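Long-range contact in putative eukaryotic translation initiation factor eIF-4E (Leishmania major, PDB 5WB5), which probably binds the methylated cap of messenger RNA, including the trypanosomatid cap 4, and so serves in the initiation of translation: residues Ala92-Asp104 with Ala208-His215. Numbering follows the deposited sequence.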
loop_
_atom_site.group_PDB
_atom_site.type_symbol
_atom_site.label_atom_id
_atom_site.label_comp_id
_atom_site.label_asym_id
_atom_site.label_seq_id
_atom_site.Cartn_x
_atom_site.Cartn_y
_atom_site.Cartn_z
ATOM N N ALA A 92 7.317 -15.162 3.861
ATOM C CA ALA A 92 6.353 -14.953 2.788
ATOM C C ALA A 92 7.012 -14.364 1.547
ATOM O O ALA A 92 6.520 -14.571 0.432
ATOM C CB ALA A 92 5.228 -14.040 3.272
ATOM N N ASN A 93 8.117 -13.639 1.717
ATOM C CA ASN A 93 8.792 -12.970 0.613
ATOM C C ASN A 93 10.123 -13.610 0.246
ATOM O O ASN A 93 10.791 -13.124 -0.673
ATOM C CB ASN A 93 9.019 -11.494 0.957
ATOM C CG ASN A 93 7.744 -10.787 1.358
ATOM O OD1 ASN A 93 6.693 -10.987 0.750
ATOM N ND2 ASN A 93 7.827 -9.958 2.392
ATOM N N LYS A 94 10.527 -14.681 0.930
ATOM C CA LYS A 94 11.841 -15.264 0.680
ATOM C C LYS A 94 11.943 -15.803 -0.744
ATOM O O LYS A 94 12.896 -15.494 -1.469
ATOM C CB LYS A 94 12.127 -16.367 1.704
ATOM C CG LYS A 94 11.196 -17.566 1.613
ATOM C CD LYS A 94 11.448 -18.577 2.716
ATOM C CE LYS A 94 10.481 -19.745 2.613
ATOM N NZ LYS A 94 10.816 -20.842 3.563
ATOM N N LYS A 95 10.963 -16.604 -1.167
ATOM C CA LYS A 95 11.005 -17.200 -2.498
ATOM C C LYS A 95 10.537 -16.232 -3.573
ATOM O O LYS A 95 10.970 -16.335 -4.726
ATOM C CB LYS A 95 10.143 -18.464 -2.541
ATOM C CG LYS A 95 10.664 -19.614 -1.695
ATOM C CD LYS A 95 9.708 -20.797 -1.718
ATOM C CE LYS A 95 10.221 -21.944 -0.862
ATOM N NZ LYS A 95 9.269 -23.087 -0.824
ATOM N N GLY A 96 9.664 -15.296 -3.221
ATOM C CA GLY A 96 9.070 -14.407 -4.192
ATOM C C GLY A 96 9.957 -13.222 -4.514
ATOM O O GLY A 96 11.146 -13.174 -4.197
ATOM N N GLY A 97 9.343 -12.242 -5.167
ATOM C CA GLY A 97 10.019 -11.017 -5.533
ATOM C C GLY A 97 9.069 -9.840 -5.549
ATOM O O GLY A 97 8.027 -9.861 -4.882
ATOM N N LYS A 98 9.417 -8.805 -6.310
ATOM C CA LYS A 98 8.584 -7.617 -6.419
ATOM C C LYS A 98 8.553 -7.124 -7.857
ATOM O O LYS A 98 9.585 -7.082 -8.535
ATOM C CB LYS A 98 9.078 -6.495 -5.493
ATOM C CG LYS A 98 10.483 -5.990 -5.778
ATOM C CD LYS A 98 10.854 -4.868 -4.816
ATOM C CE LYS A 98 12.285 -4.397 -5.013
ATOM N NZ LYS A 98 13.268 -5.442 -4.620
ATOM N N LEU A 99 7.354 -6.762 -8.311
ATOM C CA LEU A 99 7.151 -6.115 -9.602
ATOM C C LEU A 99 6.927 -4.628 -9.354
ATOM O O LEU A 99 5.948 -4.251 -8.707
ATOM C CB LEU A 99 5.954 -6.722 -10.336
ATOM C CG LEU A 99 5.532 -6.085 -11.667
ATOM C CD1 LEU A 99 6.452 -6.515 -12.804
ATOM C CD2 LEU A 99 4.092 -6.432 -11.982
ATOM N N TRP A 100 7.826 -3.789 -9.862
ATOM C CA TRP A 100 7.800 -2.370 -9.545
ATOM C C TRP A 100 7.861 -1.528 -10.811
ATOM O O TRP A 100 8.215 -2.000 -11.896
ATOM C CB TRP A 100 8.948 -1.984 -8.597
ATOM C CG TRP A 100 10.320 -2.349 -9.079
ATOM C CD1 TRP A 100 10.968 -3.536 -8.892
ATOM C CD2 TRP A 100 11.224 -1.511 -9.810
ATOM N NE1 TRP A 100 12.216 -3.491 -9.466
ATOM C CE2 TRP A 100 12.398 -2.258 -10.035
ATOM C CE3 TRP A 100 11.154 -0.203 -10.299
ATOM C CZ2 TRP A 100 13.490 -1.742 -10.731
ATOM C CZ3 TRP A 100 12.240 0.307 -10.989
ATOM C CH2 TRP A 100 13.391 -0.460 -11.197
ATOM N N VAL A 101 7.481 -0.262 -10.642
ATOM C CA VAL A 101 7.449 0.728 -11.709
ATOM C C VAL A 101 7.861 2.078 -11.137
ATOM O O VAL A 101 7.641 2.368 -9.956
ATOM C CB VAL A 101 6.053 0.834 -12.362
ATOM C CG1 VAL A 101 5.642 -0.494 -12.980
ATOM C CG2 VAL A 101 5.015 1.286 -11.344
ATOM N N ASN A 102 8.451 2.913 -11.993
ATOM C CA ASN A 102 8.894 4.256 -11.625
ATOM C C ASN A 102 7.926 5.265 -12.236
ATOM O O ASN A 102 7.955 5.511 -13.445
ATOM C CB ASN A 102 10.322 4.520 -12.097
ATOM C CG ASN A 102 11.335 3.594 -11.453
ATOM O OD1 ASN A 102 11.060 2.973 -10.428
ATOM N ND2 ASN A 102 12.517 3.503 -12.050
ATOM N N LEU A 103 7.069 5.839 -11.401
ATOM C CA LEU A 103 6.228 6.955 -11.793
ATOM C C LEU A 103 6.994 8.260 -11.596
ATOM O O LEU A 103 8.060 8.296 -10.977
ATOM C CB LEU A 103 4.942 6.962 -10.969
ATOM C CG LEU A 103 4.315 5.587 -10.720
ATOM C CD1 LEU A 103 3.185 5.690 -9.710
ATOM C CD2 LEU A 103 3.825 4.976 -12.029
ATOM N N ASP A 104 6.429 9.348 -12.108
ATOM C CA ASP A 104 7.062 10.654 -12.029
ATOM C C ASP A 104 6.197 11.604 -11.211
ATOM O O ASP A 104 5.016 11.346 -10.962
ATOM C CB ASP A 104 7.313 11.226 -13.429
ATOM C CG ASP A 104 8.155 10.301 -14.291
ATOM O OD1 ASP A 104 9.071 9.645 -13.748
ATOM O OD2 ASP A 104 7.894 10.221 -15.510
ATOM N N ALA A 208 6.954 4.776 -16.539
ATOM C CA ALA A 208 8.240 5.045 -17.176
ATOM C C ALA A 208 9.155 3.825 -17.104
ATOM O O ALA A 208 10.107 3.706 -17.878
ATOM C CB ALA A 208 8.911 6.241 -16.527
ATOM N N SER A 209 8.863 2.925 -16.169
ATOM C CA SER A 209 9.644 1.709 -16.000
ATOM C C SER A 209 8.748 0.618 -15.434
ATOM O O SER A 209 7.804 0.894 -14.688
ATOM C CB SER A 209 10.849 1.942 -15.077
ATOM O OG SER A 209 11.470 0.720 -14.716
ATOM N N MET A 210 9.044 -0.623 -15.812
ATOM C CA MET A 210 8.388 -1.789 -15.226
ATOM C C MET A 210 9.400 -2.920 -15.171
ATOM O O MET A 210 9.961 -3.303 -16.202
ATOM C CB MET A 210 7.152 -2.204 -16.029
ATOM C CG MET A 210 6.456 -3.444 -15.477
ATOM S SD MET A 210 4.770 -3.654 -16.084
ATOM C CE MET A 210 3.890 -2.468 -15.071
ATOM N N VAL A 211 9.629 -3.448 -13.974
ATOM C CA VAL A 211 10.704 -4.404 -13.739
ATOM C C VAL A 211 10.255 -5.385 -12.669
ATOM O O VAL A 211 9.761 -4.979 -11.615
ATOM C CB VAL A 211 12.003 -3.692 -13.302
ATOM C CG1 VAL A 211 13.110 -4.701 -13.016
ATOM C CG2 VAL A 211 12.452 -2.682 -14.353
ATOM N N PHE A 212 10.433 -6.675 -12.932
ATOM C CA PHE A 212 10.288 -7.696 -11.905
ATOM C C PHE A 212 11.665 -8.065 -11.370
ATOM O O PHE A 212 12.640 -8.121 -12.124
ATOM C CB PHE A 212 9.591 -8.946 -12.440
ATOM C CG PHE A 212 9.323 -9.978 -11.379
ATOM C CD1 PHE A 212 8.271 -9.819 -10.491
ATOM C CD2 PHE A 212 10.129 -11.098 -11.259
ATOM C CE1 PHE A 212 8.022 -10.758 -9.509
ATOM C CE2 PHE A 212 9.883 -12.045 -10.277
ATOM C CZ PHE A 212 8.828 -11.873 -9.402
ATOM N N THR A 213 11.739 -8.319 -10.065
ATOM C CA THR A 213 13.009 -8.613 -9.413
ATOM C C THR A 213 12.787 -9.673 -8.348
ATOM O O THR A 213 12.018 -9.455 -7.407
ATOM C CB THR A 213 13.608 -7.348 -8.789
ATOM O OG1 THR A 213 13.715 -6.325 -9.786
ATOM C CG2 THR A 213 14.984 -7.637 -8.211
ATOM N N LYS A 214 13.454 -10.815 -8.499
ATOM C CA LYS A 214 13.445 -11.829 -7.456
ATOM C C LYS A 214 14.341 -11.392 -6.305
ATOM O O LYS A 214 15.390 -10.776 -6.510
ATOM C CB LYS A 214 13.916 -13.176 -8.009
ATOM C CG LYS A 214 13.917 -14.302 -6.983
ATOM C CD LYS A 214 14.355 -15.621 -7.601
ATOM C CE LYS A 214 14.371 -16.738 -6.570
ATOM N NZ LYS A 214 14.848 -18.027 -7.146
ATOM N N HIS A 215 13.921 -11.711 -5.088
ATOM C CA HIS A 215 14.661 -11.297 -3.906
ATOM C C HIS A 215 15.859 -12.207 -3.668
ATOM O O HIS A 215 16.998 -11.743 -3.621
ATOM C CB HIS A 215 13.747 -11.293 -2.681
ATOM C CG HIS A 215 12.595 -10.343 -2.791
ATOM N ND1 HIS A 215 11.401 -10.539 -2.129
ATOM C CD2 HIS A 215 12.458 -9.184 -3.478
ATOM C CE1 HIS A 215 10.578 -9.545 -2.409
ATOM N NE2 HIS A 215 11.195 -8.708 -3.224
#
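K98 and W100 pair with T213 and V211 where strand 210-214 joins strand 97-104 antiparallel, as one of the two outermost strands of the curved eIF4E sheet within this chain; the other edge of 97-104 is hydrogen-bonded to strand 175-182. K98 N to T213 O, T213 N to K98 O, W100 N to V211 O and V211 N to W100 O are all 2.9 Å. Toward N102 the pairing slackens to weak bonds from N102 N to S209 O and from A208 N to N102 O.

On the sheet face carrying K98, W100, V211 and T213, W100 CG stands between backbone N and carbonyl carbon (chi1 55°), laying the indole alongside V211, whose CB makes a CH-pi contact with the six-membered ring, offset toward the rim, 3.9 Å from its centroid. In the indole plane, NE1 donates to T213 OG1 (3.2 Å), which helps hold the ring's rotation; R177 adds a cation-pi contact. On the opposite sheet face, L99 CB meets the F212 ring edge at CD1 (3.9 Å), and both residues reach helix 188-200.

At the chain's modelled end, H215 lays its imidazole across G97, and its backbone N bonds to G96 O. G97 CA makes a CH-pi contact over the ring centre, 3.5 Å from the centroid, while ND1 donates within the ring plane to N93 O (3.0 Å, 168° at the hydrogen).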